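Local coordinates for Alpha/beta fold hydrolase (PDB 6I8W), which degrades membrane phospholipids as a membrane-associated phospholipase A and virulence factor of Pseudomonas aeruginosa, at residues A[50-55]-A[95-100]; A[107-112]-A[229-234]; A[113-118]-A[140-145]. All blocks are in the same frame, centred on the assembly; numbering follows the deposited sequence.

Overall arrangement
After the long N-terminal helix 3-38 the chain enters the mixed sheet. Interaction 1 joins strand 50-57 to the loop that follows strand 90-94, closing the first loop. Interaction 2 opens only afterwards, so the two lie in series. It ties the later part of that loop to the last turns of helix 208-234, spanning 116 residues. Interaction 3 falls entirely within this span and closes a much shorter one, pairing helix 112-125 with helix 138-149. All three touch. Tyr110 packs on the turn of 95-100, Pro97 and Leu50 rest against Arg118, and Val112 meets Leu145. Together they join strand 50-57, the loop after strand 90-94, helices 112-125 and 138-149, and helix 208-234.

Interaction 1: residues A[50-55]-A[95-100]; sequences LEIAYL and DLPGFG
Leu50 starts the contact by setting CD1 against the ring of Pro97, 3.7 Å from Pro97 CB. The leucine side chain and the proline cross at about a right angle. Pro97 CG is also within reach of this methyl. Ile52, two residues on, works on the same proline from further along the strand. Its chi1 of -60° puts CG1 beside the backbone N, and the extended chi2 (-167°) carries CD1 on to the proline, 4.0 Å from Pro97 CG. Its other branch does a different job: CG2 lies 3.6 Å from the backbone Asp95 O. Leu50 and Ile52 thus share one proline ring. Ala53 supplies the polar link. Its carbonyl O accepts the backbone N of Asp95 at 2.8 Å, with a nearly straight N-H...O bond. The methyl of Ala53 touches the carboxylate of Asp95, CB to OD2 3.7 Å.

The bond from Asp95 continues the pairing of strand 50-57 one step beyond strand 90-94. The chain then turns away. Leu96 to Phe99 form a type II beta turn, closed by Phe99 N to Leu96 O at 2.9 Å. Pro97 and Gly98 take its central positions, and Gly98 has the positive phi of 96° that suits glycine there. The segment reads DLPGFG, a sequence commonly seen after this strand in alpha/beta hydrolases.

Lys75 forms a salt bridge with Asp95 OD2, and the same oxygen accepts the backbone N of Asp101. Ser102 OG bonds to both Asp95 O and Ala53 N, bridging the segments. The chemistry is therefore divided. Apolar contact with Pro97 seats the turn on the strand, while one straight backbone bond sets the distance at Asp95. The nearby lysine would be expected to stabilise the buried carboxylate as an anion.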
ATOM      1  N   LEU A  50       1.616  -9.001 -17.459  1.00 39.42           N
ATOM      2  CA  LEU A  50       0.732  -8.083 -16.755  1.00 43.14           C
ATOM      3  C   LEU A  50       1.340  -6.694 -16.775  1.00 43.08           C
ATOM      4  O   LEU A  50       2.529  -6.522 -16.498  1.00 42.32           O
ATOM      5  CB  LEU A  50       0.518  -8.501 -15.298  1.00 43.43           C
ATOM      6  CG  LEU A  50      -0.004  -9.898 -14.967  1.00 44.65           C
ATOM      7  CD1 LEU A  50      -0.316  -9.961 -13.473  1.00 42.52           C
ATOM      8  CD2 LEU A  50      -1.211 -10.267 -15.815  1.00 44.48           C
ATOM      9  N   GLU A  51       0.515  -5.689 -17.036  1.00 37.54           N
ATOM     10  CA  GLU A  51       1.002  -4.316 -16.956  1.00 37.38           C
ATOM     11  C   GLU A  51       1.062  -3.886 -15.506  1.00 37.15           C
ATOM     12  O   GLU A  51       0.064  -3.895 -14.795  1.00 38.67           O
ATOM     13  CB  GLU A  51       0.121  -3.357 -17.752  1.00 41.06           C
ATOM     14  CG  GLU A  51       0.628  -1.924 -17.694  1.00 47.56           C
ATOM     15  CD  GLU A  51       0.137  -1.089 -18.862  1.00 60.99           C
ATOM     16  OE1 GLU A  51      -0.348  -1.677 -19.853  1.00 68.06           O
ATOM     17  OE2 GLU A  51       0.233   0.153 -18.788  1.00 58.79           O
ATOM     18  N   ILE A  52       2.254  -3.530 -15.060  1.00 33.84           N
ATOM     19  CA  ILE A  52       2.416  -3.054 -13.703  1.00 32.33           C
ATOM     20  C   ILE A  52       2.768  -1.575 -13.722  1.00 37.89           C
ATOM     21  O   ILE A  52       3.807  -1.193 -14.254  1.00 38.49           O
ATOM     22  CB  ILE A  52       3.480  -3.860 -12.975  1.00 34.66           C
ATOM     23  CG1 ILE A  52       3.045  -5.341 -12.935  1.00 35.56           C
ATOM     24  CG2 ILE A  52       3.744  -3.268 -11.577  1.00 31.33           C
ATOM     25  CD1 ILE A  52       3.864  -6.186 -11.981  1.00 45.88           C
ATOM     26  N   ALA A  53       1.875  -0.751 -13.171  1.00 34.52           N
ATOM     27  CA  ALA A  53       2.116   0.675 -13.057  1.00 34.72           C
ATOM     28  C   ALA A  53       2.992   0.940 -11.840  1.00 32.82           C
ATOM     29  O   ALA A  53       2.857   0.272 -10.807  1.00 29.65           O
ATOM     30  CB  ALA A  53       0.782   1.456 -12.943  1.00 31.12           C
ATOM     31  N   TYR A  54       3.890   1.911 -11.948  1.00 28.72           N
ATOM     32  CA  TYR A  54       4.712   2.245 -10.797  1.00 27.56           C
ATOM     33  C   TYR A  54       5.165   3.681 -10.826  1.00 34.13           C
ATOM     34  O   TYR A  54       5.144   4.334 -11.863  1.00 28.51           O
ATOM     35  CB  TYR A  54       5.931   1.306 -10.695  1.00 31.87           C
ATOM     36  CG  TYR A  54       6.962   1.372 -11.818  1.00 28.48           C
ATOM     37  CD1 TYR A  54       6.764   0.689 -13.014  1.00 31.30           C
ATOM     38  CD2 TYR A  54       8.152   2.094 -11.661  1.00 30.87           C
ATOM     39  CE1 TYR A  54       7.711   0.733 -14.050  1.00 30.69           C
ATOM     40  CE2 TYR A  54       9.116   2.134 -12.691  1.00 31.50           C
ATOM     41  CZ  TYR A  54       8.885   1.454 -13.872  1.00 40.05           C
ATOM     42  OH  TYR A  54       9.824   1.490 -14.881  1.00 35.89           O
ATOM     43  N   LEU A  55       5.536   4.171  -9.654  1.00 27.62           N
ATOM     44  CA  LEU A  55       6.158   5.481  -9.525  1.00 30.14           C
ATOM     45  C   LEU A  55       7.638   5.292  -9.301  1.00 31.81           C
ATOM     46  O   LEU A  55       8.059   4.304  -8.670  1.00 29.96           O
ATOM     47  CB  LEU A  55       5.557   6.265  -8.365  1.00 24.96           C
ATOM     48  CG  LEU A  55       4.065   6.575  -8.484  1.00 34.17           C
ATOM     49  CD1 LEU A  55       3.570   7.251  -7.219  1.00 28.68           C
ATOM     50  CD2 LEU A  55       3.782   7.442  -9.713  1.00 33.65           C
ATOM     51  N   ASP A  95       2.002  -0.425  -8.221  1.00 25.88           N
ATOM     52  CA  ASP A  95       0.661  -0.940  -8.028  1.00 28.44           C
ATOM     53  C   ASP A  95       0.727  -2.448  -8.178  1.00 31.70           C
ATOM     54  O   ASP A  95       1.060  -2.951  -9.257  1.00 31.22           O
ATOM     55  CB  ASP A  95      -0.335  -0.375  -9.054  1.00 27.13           C
ATOM     56  CG  ASP A  95      -0.667   1.087  -8.811  1.00 33.49           C
ATOM     57  OD1 ASP A  95      -0.539   1.536  -7.656  1.00 30.34           O
ATOM     58  OD2 ASP A  95      -1.085   1.762  -9.776  1.00 34.38           O
ATOM     59  N   LEU A  96       0.403  -3.181  -7.125  1.00 28.98           N
ATOM     60  CA  LEU A  96       0.324  -4.639  -7.268  1.00 28.38           C
ATOM     61  C   LEU A  96      -0.741  -5.007  -8.295  1.00 32.12           C
ATOM     62  O   LEU A  96      -1.768  -4.335  -8.380  1.00 34.25           O
ATOM     63  CB  LEU A  96       0.003  -5.290  -5.923  1.00 31.97           C
ATOM     64  CG  LEU A  96       1.116  -5.176  -4.868  1.00 34.31           C
ATOM     65  CD1 LEU A  96       0.559  -5.497  -3.493  1.00 33.59           C
ATOM     66  CD2 LEU A  96       2.281  -6.115  -5.199  1.00 33.39           C
ATOM     67  N   PRO A  97      -0.482  -6.054  -9.105  1.00 33.01           N
ATOM     68  CA  PRO A  97      -1.538  -6.652  -9.917  1.00 35.26           C
ATOM     69  C   PRO A  97      -2.797  -6.848  -9.076  1.00 40.49           C
ATOM     70  O   PRO A  97      -2.691  -7.255  -7.906  1.00 33.65           O
ATOM     71  CB  PRO A  97      -0.933  -8.001 -10.348  1.00 38.89           C
ATOM     72  CG  PRO A  97       0.543  -7.722 -10.396  1.00 38.26           C
ATOM     73  CD  PRO A  97       0.807  -6.759  -9.262  1.00 35.54           C
ATOM     74  N   GLY A  98      -3.952  -6.528  -9.656  1.00 33.61           N
ATOM     75  CA  GLY A  98      -5.216  -6.534  -8.940  1.00 36.52           C
ATOM     76  C   GLY A  98      -5.630  -5.162  -8.409  1.00 38.83           C
ATOM     77  O   GLY A  98      -6.801  -4.959  -8.081  1.00 39.47           O
ATOM     78  N   PHE A  99      -4.687  -4.216  -8.362  1.00 33.44           N
ATOM     79  CA  PHE A  99      -4.913  -2.910  -7.714  1.00 35.17           C
ATOM     80  C   PHE A  99      -4.418  -1.723  -8.540  1.00 35.08           C
ATOM     81  O   PHE A  99      -3.671  -1.895  -9.502  1.00 35.58           O
ATOM     82  CB  PHE A  99      -4.233  -2.893  -6.322  1.00 32.58           C
ATOM     83  CG  PHE A  99      -4.706  -3.999  -5.423  1.00 35.99           C
ATOM     84  CD1 PHE A  99      -5.910  -3.884  -4.732  1.00 36.28           C
ATOM     85  CD2 PHE A  99      -3.983  -5.184  -5.320  1.00 36.10           C
ATOM     86  CE1 PHE A  99      -6.377  -4.926  -3.932  1.00 42.39           C
ATOM     87  CE2 PHE A  99      -4.439  -6.232  -4.519  1.00 41.42           C
ATOM     88  CZ  PHE A  99      -5.639  -6.100  -3.823  1.00 39.77           C
ATOM     89  N   GLY A 100      -4.848  -0.519  -8.160  1.00 37.77           N
ATOM     90  CA  GLY A 100      -4.368   0.706  -8.789  1.00 33.22           C
ATOM     91  C   GLY A 100      -4.545   0.711 -10.295  1.00 31.65           C
ATOM     92  O   GLY A 100      -5.609   0.374 -10.798  1.00 34.81           O
TER

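Interaction 2: residues A[107-112]-A[229-234]; sequences QASYDV and FEQLRQ
Asp111 and Leu232 bring the backbones closest, with their CA atoms 5.4 Å apart, where an irregular loop runs past the last turns of helix 208-234. Gln231 carries the polar part. Its CG lies anti to the carbonyl carbon (chi1 -70°), and the chain beyond CG is extended, reaching out from the helix to the loop backbone. There the amide makes two bonds. OE1 accepts the backbone N of Tyr110 at 2.7 Å, with an N-H...O angle of 170°. The donor is tilted 29° from the carbonyl plane of the amide. NE2 gives a weak, long bond to Ala108 O at 3.4 Å. One side-chain amide thus grips an N-H and a C=O two residues apart. NE2 also sits at the edge of the Tyr110 ring, 4.0 Å from CD2.

Leu232 brings its CD2 methyl to the loop. The methyl makes an apolar contact with Val112 CG1 at 3.9 Å, and it lies in van der Waals contact with Tyr110 O at 3.7 Å. The valine and leucine side chains cross at about a right angle.

Other bonds hold the loop as well. Tyr110 OH bonds to Pro105 O, and Ser109 O takes Arg118 NH1. Asp111 is the N-cap of helix 112-125, and its OD1 bonds to Thr114 OG1.

Helix 208-234 belongs to the stretch between strands 154-160 and 250-255, where alpha/beta hydrolases often carry a cap or lid. The side chain of Leu232 lies about 9 Å from a bound myristic acid. The amide's two bonds imply one orientation: OE1 must face the Tyr110 N-H, and NE2 the Ala108 carbonyl. Gln231 thereby supplies both donor and acceptor to a loop segment that forms no regular strand, and Leu232 adds apolar contact beside it.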
ATOM      1  N   GLN A 107      -8.996 -14.239 -13.606  1.00 55.18           N
ATOM      2  CA  GLN A 107      -8.766 -15.626 -13.192  1.00 62.08           C
ATOM      3  C   GLN A 107      -7.417 -15.860 -12.512  1.00 61.48           C
ATOM      4  O   GLN A 107      -7.014 -16.999 -12.292  1.00 63.85           O
ATOM      5  CB  GLN A 107      -8.888 -16.572 -14.399  1.00 63.96           C
ATOM      6  CG  GLN A 107     -10.257 -16.581 -15.052  1.00 72.00           C
ATOM      7  CD  GLN A 107     -11.366 -16.912 -14.072  1.00 84.66           C
ATOM      8  OE1 GLN A 107     -12.357 -16.185 -13.967  1.00 85.56           O
ATOM      9  NE2 GLN A 107     -11.204 -18.013 -13.344  1.00 90.63           N
ATOM     10  N   ALA A 108      -6.716 -14.793 -12.160  1.00 53.02           N
ATOM     11  CA  ALA A 108      -5.395 -14.966 -11.580  1.00 53.25           C
ATOM     12  C   ALA A 108      -5.483 -15.260 -10.082  1.00 53.69           C
ATOM     13  O   ALA A 108      -6.531 -15.076  -9.455  1.00 49.61           O
ATOM     14  CB  ALA A 108      -4.543 -13.728 -11.830  1.00 50.11           C
ATOM     15  N   SER A 109      -4.379 -15.733  -9.517  1.00 51.73           N
ATOM     16  CA  SER A 109      -4.266 -15.849  -8.076  1.00 53.68           C
ATOM     17  C   SER A 109      -3.699 -14.545  -7.496  1.00 48.28           C
ATOM     18  O   SER A 109      -2.747 -13.973  -8.033  1.00 44.21           O
ATOM     19  CB  SER A 109      -3.388 -17.038  -7.700  1.00 63.15           C
ATOM     20  OG  SER A 109      -3.211 -17.088  -6.294  1.00 65.61           O
ATOM     21  N   TYR A 110      -4.264 -14.098  -6.384  1.00 43.50           N
ATOM     22  CA  TYR A 110      -3.808 -12.880  -5.757  1.00 42.08           C
ATOM     23  C   TYR A 110      -3.368 -13.119  -4.322  1.00 43.75           C
ATOM     24  O   TYR A 110      -3.298 -12.182  -3.534  1.00 40.68           O
ATOM     25  CB  TYR A 110      -4.900 -11.810  -5.812  1.00 43.03           C
ATOM     26  CG  TYR A 110      -5.200 -11.339  -7.213  1.00 44.11           C
ATOM     27  CD1 TYR A 110      -4.389 -10.400  -7.833  1.00 37.66           C
ATOM     28  CD2 TYR A 110      -6.286 -11.841  -7.918  1.00 45.92           C
ATOM     29  CE1 TYR A 110      -4.652  -9.972  -9.116  1.00 43.45           C
ATOM     30  CE2 TYR A 110      -6.563 -11.410  -9.201  1.00 46.02           C
ATOM     31  CZ  TYR A 110      -5.734 -10.472  -9.789  1.00 46.29           C
ATOM     32  OH  TYR A 110      -5.988 -10.033 -11.061  1.00 44.25           O
ATOM     33  N   ASP A 111      -3.077 -14.376  -3.993  1.00 42.26           N
ATOM     34  CA  ASP A 111      -2.491 -14.705  -2.699  1.00 44.50           C
ATOM     35  C   ASP A 111      -1.123 -14.042  -2.554  1.00 43.68           C
ATOM     36  O   ASP A 111      -0.466 -13.738  -3.550  1.00 45.47           O
ATOM     37  CB  ASP A 111      -2.354 -16.220  -2.538  1.00 45.03           C
ATOM     38  CG  ASP A 111      -1.316 -16.801  -3.465  1.00 52.26           C
ATOM     39  OD1 ASP A 111      -1.653 -17.097  -4.631  1.00 51.07           O
ATOM     40  OD2 ASP A 111      -0.148 -16.921  -3.041  1.00 55.20           O
ATOM     41  N   VAL A 112      -0.672 -13.845  -1.321  1.00 46.59           N
ATOM     42  CA  VAL A 112       0.540 -13.055  -1.086  1.00 39.64           C
ATOM     43  C   VAL A 112       1.795 -13.784  -1.581  1.00 42.89           C
ATOM     44  O   VAL A 112       2.811 -13.157  -1.881  1.00 41.68           O
ATOM     45  CB  VAL A 112       0.697 -12.700   0.402  1.00 37.44           C
ATOM     46  CG1 VAL A 112      -0.382 -11.717   0.823  1.00 40.56           C
ATOM     47  CG2 VAL A 112       0.661 -13.963   1.272  1.00 39.55           C
ATOM     48  N   PHE A 229      -9.994 -10.381  -1.465  1.00 41.51           N
ATOM     49  CA  PHE A 229      -9.963 -10.534  -0.010  1.00 42.57           C
ATOM     50  C   PHE A 229     -10.282 -11.978   0.379  1.00 47.86           C
ATOM     51  O   PHE A 229      -9.703 -12.520   1.324  1.00 51.33           O
ATOM     52  CB  PHE A 229     -10.942  -9.577   0.680  1.00 44.11           C
ATOM     53  CG  PHE A 229     -10.695  -9.429   2.165  1.00 44.92           C
ATOM     54  CD1 PHE A 229      -9.823  -8.465   2.640  1.00 42.46           C
ATOM     55  CD2 PHE A 229     -11.311 -10.275   3.077  1.00 52.12           C
ATOM     56  CE1 PHE A 229      -9.581  -8.335   4.005  1.00 48.12           C
ATOM     57  CE2 PHE A 229     -11.077 -10.155   4.435  1.00 46.12           C
ATOM     58  CZ  PHE A 229     -10.208  -9.185   4.904  1.00 44.76           C
ATOM     59  N   GLU A 230     -11.182 -12.608  -0.368  1.00 45.01           N
ATOM     60  CA  GLU A 230     -11.537 -14.000  -0.101  1.00 48.37           C
ATOM     61  C   GLU A 230     -10.359 -14.934  -0.378  1.00 47.61           C
ATOM     62  O   GLU A 230     -10.134 -15.895   0.358  1.00 47.53           O
ATOM     63  CB  GLU A 230     -12.759 -14.413  -0.921  1.00 60.86           C
ATOM     64  CG  GLU A 230     -14.013 -14.515  -0.085  1.00 76.36           C
ATOM     65  CD  GLU A 230     -13.833 -15.438   1.107  1.00 86.41           C
ATOM     66  OE1 GLU A 230     -13.649 -16.657   0.899  1.00 92.49           O
ATOM     67  OE2 GLU A 230     -13.863 -14.939   2.253  1.00 90.49           O
ATOM     68  N   GLN A 231      -9.604 -14.648  -1.435  1.00 50.22           N
ATOM     69  CA  GLN A 231      -8.369 -15.383  -1.696  1.00 53.19           C
ATOM     70  C   GLN A 231      -7.345 -15.189  -0.574  1.00 52.97           C
ATOM     71  O   GLN A 231      -6.641 -16.121  -0.203  1.00 53.40           O
ATOM     72  CB  GLN A 231      -7.757 -14.955  -3.026  1.00 49.64           C
ATOM     73  CG  GLN A 231      -8.545 -15.392  -4.251  1.00 52.81           C
ATOM     74  CD  GLN A 231      -7.724 -15.246  -5.509  1.00 57.44           C
ATOM     75  OE1 GLN A 231      -6.502 -15.373  -5.473  1.00 54.10           O
ATOM     76  NE2 GLN A 231      -8.384 -14.960  -6.626  1.00 60.30           N
ATOM     77  N   LEU A 232      -7.254 -13.977  -0.035  1.00 44.80           N
ATOM     78  CA  LEU A 232      -6.296 -13.722   1.036  1.00 47.11           C
ATOM     79  C   LEU A 232      -6.677 -14.549   2.266  1.00 53.04           C
ATOM     80  O   LEU A 232      -5.809 -14.992   3.024  1.00 51.15           O
ATOM     81  CB  LEU A 232      -6.228 -12.228   1.378  1.00 40.83           C
ATOM     82  CG  LEU A 232      -5.675 -11.277   0.306  1.00 44.45           C
ATOM     83  CD1 LEU A 232      -5.810  -9.832   0.746  1.00 42.36           C
ATOM     84  CD2 LEU A 232      -4.215 -11.603  -0.003  1.00 39.87           C
ATOM     85  N   ARG A 233      -7.974 -14.784   2.447  1.00 50.71           N
ATOM     86  CA  ARG A 233      -8.438 -15.624   3.545  1.00 57.89           C
ATOM     87  C   ARG A 233      -8.199 -17.104   3.268  1.00 53.62           C
ATOM     88  O   ARG A 233      -7.690 -17.824   4.124  1.00 55.43           O
ATOM     89  CB  ARG A 233      -9.927 -15.395   3.815  1.00 68.80           C
ATOM     90  CG  ARG A 233     -10.275 -13.978   4.227  1.00 74.42           C
ATOM     91  CD  ARG A 233     -11.757 -13.848   4.560  1.00 83.50           C
ATOM     92  NE  ARG A 233     -12.081 -14.393   5.874  1.00 87.99           N
ATOM     93  CZ  ARG A 233     -13.273 -14.282   6.451  1.00 89.41           C
ATOM     94  NH1 ARG A 233     -14.255 -13.649   5.824  1.00 90.52           N
ATOM     95  NH2 ARG A 233     -13.483 -14.801   7.654  1.00 88.41           N
ATOM     96  N   GLN A 234      -8.585 -17.556   2.076  1.00 50.42           N
ATOM     97  CA  GLN A 234      -8.531 -18.988   1.748  1.00 57.65           C
ATOM     98  C   GLN A 234      -7.116 -19.461   1.436  1.00 56.50           C
ATOM     99  O   GLN A 234      -6.796 -20.632   1.621  1.00 59.08           O
ATOM    100  CB  GLN A 234      -9.448 -19.312   0.563  1.00 58.31           C
ATOM    101  CG  GLN A 234     -10.902 -18.952   0.785  1.00 63.50           C
ATOM    102  CD  GLN A 234     -11.550 -19.775   1.878  1.00 75.86           C
ATOM    103  OE1 GLN A 234     -11.105 -20.883   2.187  1.00 75.93           O
ATOM    104  NE2 GLN A 234     -12.612 -19.238   2.470  1.00 78.45           N
TER

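Interaction 3: residues A[113-118]-A[140-145]; sequences GTQAER and GHIAAL
Ile142 meets helix 112-125 with two branches that touch different residues. CG1 lies anti to the carbonyl carbon (chi1 -70°), and beyond it CD1 reaches Gln115 CB at 3.6 Å. The CG2 methyl instead lies against the backbone of Ala116, 3.7 Å from its CA. The side chains of Gln115 and Ile142 slant across one another. Ala116 answers by pointing its methyl at helix 138-149. There CB meets Ile142 O at 3.6 Å and Leu145 CB at 4.0 Å. Leu145 also points across, and its CD1 packs on the bare backbone of Gly113, 4.0 Å from the CA.

With glycine and alanine at the interface, the axes of segments 113-118 and 140-145 come within 8.4 Å and cross at -66°. Gln115 contributes only its aliphatic base. Its chain bends at chi2, and its NE2 bonds to Pro97 O, while OE1 receives Arg118 NH1 from above the carbonyl plane.

Val112 and Val119 also touch Ile142. Helix 138-149 follows the probable nucleophile elbow at Ser137. Its Ala143 and Ala144 pack on Leu157 and Leu159 of strand 154-160, so it meets both the sheet and helix 112-125, which itself touches strand 50-57.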
ATOM      1  N   GLY A 113       1.725 -15.110  -1.651  1.00 42.32           N
ATOM      2  CA  GLY A 113       2.832 -15.896  -2.171  1.00 47.85           C
ATOM      3  C   GLY A 113       3.072 -15.662  -3.657  1.00 48.10           C
ATOM      4  O   GLY A 113       4.193 -15.391  -4.085  1.00 46.80           O
ATOM      5  N   THR A 114       2.006 -15.757  -4.444  1.00 46.96           N
ATOM      6  CA  THR A 114       2.060 -15.436  -5.865  1.00 44.78           C
ATOM      7  C   THR A 114       2.459 -13.957  -6.066  1.00 42.64           C
ATOM      8  O   THR A 114       3.284 -13.627  -6.914  1.00 39.52           O
ATOM      9  CB  THR A 114       0.699 -15.721  -6.537  1.00 47.35           C
ATOM     10  OG1 THR A 114       0.316 -17.073  -6.268  1.00 46.94           O
ATOM     11  CG2 THR A 114       0.763 -15.498  -8.039  1.00 43.72           C
ATOM     12  N   GLN A 115       1.890 -13.067  -5.264  1.00 37.88           N
ATOM     13  CA  GLN A 115       2.219 -11.646  -5.390  1.00 38.82           C
ATOM     14  C   GLN A 115       3.706 -11.381  -5.088  1.00 40.73           C
ATOM     15  O   GLN A 115       4.344 -10.595  -5.779  1.00 35.89           O
ATOM     16  CB  GLN A 115       1.324 -10.813  -4.469  1.00 38.55           C
ATOM     17  CG  GLN A 115      -0.146 -10.766  -4.892  1.00 38.94           C
ATOM     18  CD  GLN A 115      -0.395  -9.786  -6.047  1.00 40.67           C
ATOM     19  OE1 GLN A 115       0.297  -9.805  -7.063  1.00 43.87           O
ATOM     20  NE2 GLN A 115      -1.368  -8.911  -5.871  1.00 37.75           N
ATOM     21  N   ALA A 116       4.270 -12.063  -4.093  1.00 39.65           N
ATOM     22  CA  ALA A 116       5.687 -11.870  -3.765  1.00 41.26           C
ATOM     23  C   ALA A 116       6.590 -12.263  -4.943  1.00 38.54           C
ATOM     24  O   ALA A 116       7.611 -11.627  -5.190  1.00 37.66           O
ATOM     25  CB  ALA A 116       6.070 -12.657  -2.512  1.00 40.41           C
ATOM     26  N   GLU A 117       6.213 -13.301  -5.686  1.00 38.58           N
ATOM     27  CA  GLU A 117       6.995 -13.667  -6.863  1.00 41.21           C
ATOM     28  C   GLU A 117       6.862 -12.628  -7.990  1.00 41.83           C
ATOM     29  O   GLU A 117       7.832 -12.343  -8.687  1.00 39.03           O
ATOM     30  CB  GLU A 117       6.592 -15.052  -7.371  1.00 42.52           C
ATOM     31  CG  GLU A 117       6.968 -16.144  -6.403  1.00 57.21           C
ATOM     32  CD  GLU A 117       8.359 -15.939  -5.822  1.00 68.15           C
ATOM     33  OE1 GLU A 117       9.337 -15.876  -6.600  1.00 75.06           O
ATOM     34  OE2 GLU A 117       8.470 -15.820  -4.582  1.00 63.27           O
ATOM     35  N   ARG A 118       5.672 -12.062  -8.162  1.00 41.84           N
ATOM     36  CA  ARG A 118       5.488 -10.995  -9.145  1.00 40.00           C
ATOM     37  C   ARG A 118       6.361  -9.773  -8.801  1.00 39.47           C
ATOM     38  O   ARG A 118       6.917  -9.126  -9.692  1.00 37.26           O
ATOM     39  CB  ARG A 118       4.005 -10.585  -9.234  1.00 37.07           C
ATOM     40  CG  ARG A 118       3.050 -11.714  -9.733  1.00 39.61           C
ATOM     41  CD  ARG A 118       1.647 -11.166 -10.054  1.00 38.33           C
ATOM     42  NE  ARG A 118       0.752 -12.210 -10.554  1.00 43.30           N
ATOM     43  CZ  ARG A 118      -0.316 -12.665  -9.903  1.00 45.96           C
ATOM     44  NH1 ARG A 118      -0.628 -12.163  -8.713  1.00 39.96           N
ATOM     45  NH2 ARG A 118      -1.074 -13.624 -10.443  1.00 44.47           N
ATOM     46  N   GLY A 140       3.097  -5.638   3.344  1.00 30.79           N
ATOM     47  CA  GLY A 140       4.123  -6.079   4.281  1.00 29.98           C
ATOM     48  C   GLY A 140       4.172  -7.595   4.342  1.00 37.51           C
ATOM     49  O   GLY A 140       5.240  -8.192   4.458  1.00 34.32           O
ATOM     50  N   HIS A 141       3.000  -8.221   4.268  1.00 35.35           N
ATOM     51  CA  HIS A 141       2.907  -9.681   4.235  1.00 37.04           C
ATOM     52  C   HIS A 141       3.705 -10.203   3.031  1.00 36.68           C
ATOM     53  O   HIS A 141       4.523 -11.120   3.149  1.00 36.53           O
ATOM     54  CB  HIS A 141       1.436 -10.118   4.165  1.00 33.78           C
ATOM     55  CG  HIS A 141       1.211 -11.574   4.449  1.00 38.87           C
ATOM     56  ND1 HIS A 141      -0.050 -12.120   4.576  1.00 43.90           N
ATOM     57  CD2 HIS A 141       2.082 -12.592   4.642  1.00 40.69           C
ATOM     58  CE1 HIS A 141       0.055 -13.415   4.833  1.00 44.52           C
ATOM     59  NE2 HIS A 141       1.338 -13.727   4.873  1.00 43.38           N
ATOM     60  N   ILE A 142       3.470  -9.576   1.883  1.00 36.21           N
ATOM     61  CA  ILE A 142       4.174  -9.872   0.635  1.00 35.21           C
ATOM     62  C   ILE A 142       5.689  -9.587   0.724  1.00 36.24           C
ATOM     63  O   ILE A 142       6.508 -10.391   0.279  1.00 34.28           O
ATOM     64  CB  ILE A 142       3.562  -9.039  -0.518  1.00 39.09           C
ATOM     65  CG1 ILE A 142       2.149  -9.551  -0.857  1.00 37.05           C
ATOM     66  CG2 ILE A 142       4.477  -9.032  -1.745  1.00 32.34           C
ATOM     67  CD1 ILE A 142       1.310  -8.529  -1.656  1.00 34.50           C
ATOM     68  N   ALA A 143       6.053  -8.437   1.286  1.00 30.86           N
ATOM     69  CA  ALA A 143       7.466  -8.068   1.425  1.00 33.57           C
ATOM     70  C   ALA A 143       8.222  -9.070   2.293  1.00 33.88           C
ATOM     71  O   ALA A 143       9.367  -9.412   2.014  1.00 34.76           O
ATOM     72  CB  ALA A 143       7.605  -6.680   2.024  1.00 30.10           C
ATOM     73  N   ALA A 144       7.591  -9.516   3.371  1.00 32.13           N
ATOM     74  CA  ALA A 144       8.249 -10.479   4.249  1.00 36.31           C
ATOM     75  C   ALA A 144       8.550 -11.777   3.496  1.00 43.34           C
ATOM     76  O   ALA A 144       9.625 -12.351   3.660  1.00 39.05           O
ATOM     77  CB  ALA A 144       7.400 -10.758   5.480  1.00 43.36           C
ATOM     78  N   LEU A 145       7.624 -12.225   2.649  1.00 41.35           N
ATOM     79  CA  LEU A 145       7.848 -13.470   1.902  1.00 46.33           C
ATOM     80  C   LEU A 145       8.956 -13.311   0.860  1.00 41.12           C
ATOM     81  O   LEU A 145       9.750 -14.222   0.648  1.00 42.38           O
ATOM     82  CB  LEU A 145       6.562 -13.954   1.228  1.00 42.39           C
ATOM     83  CG  LEU A 145       5.503 -14.485   2.189  1.00 44.48           C
ATOM     84  CD1 LEU A 145       4.226 -14.821   1.423  1.00 51.47           C
ATOM     85  CD2 LEU A 145       6.024 -15.695   2.973  1.00 45.50           C
TER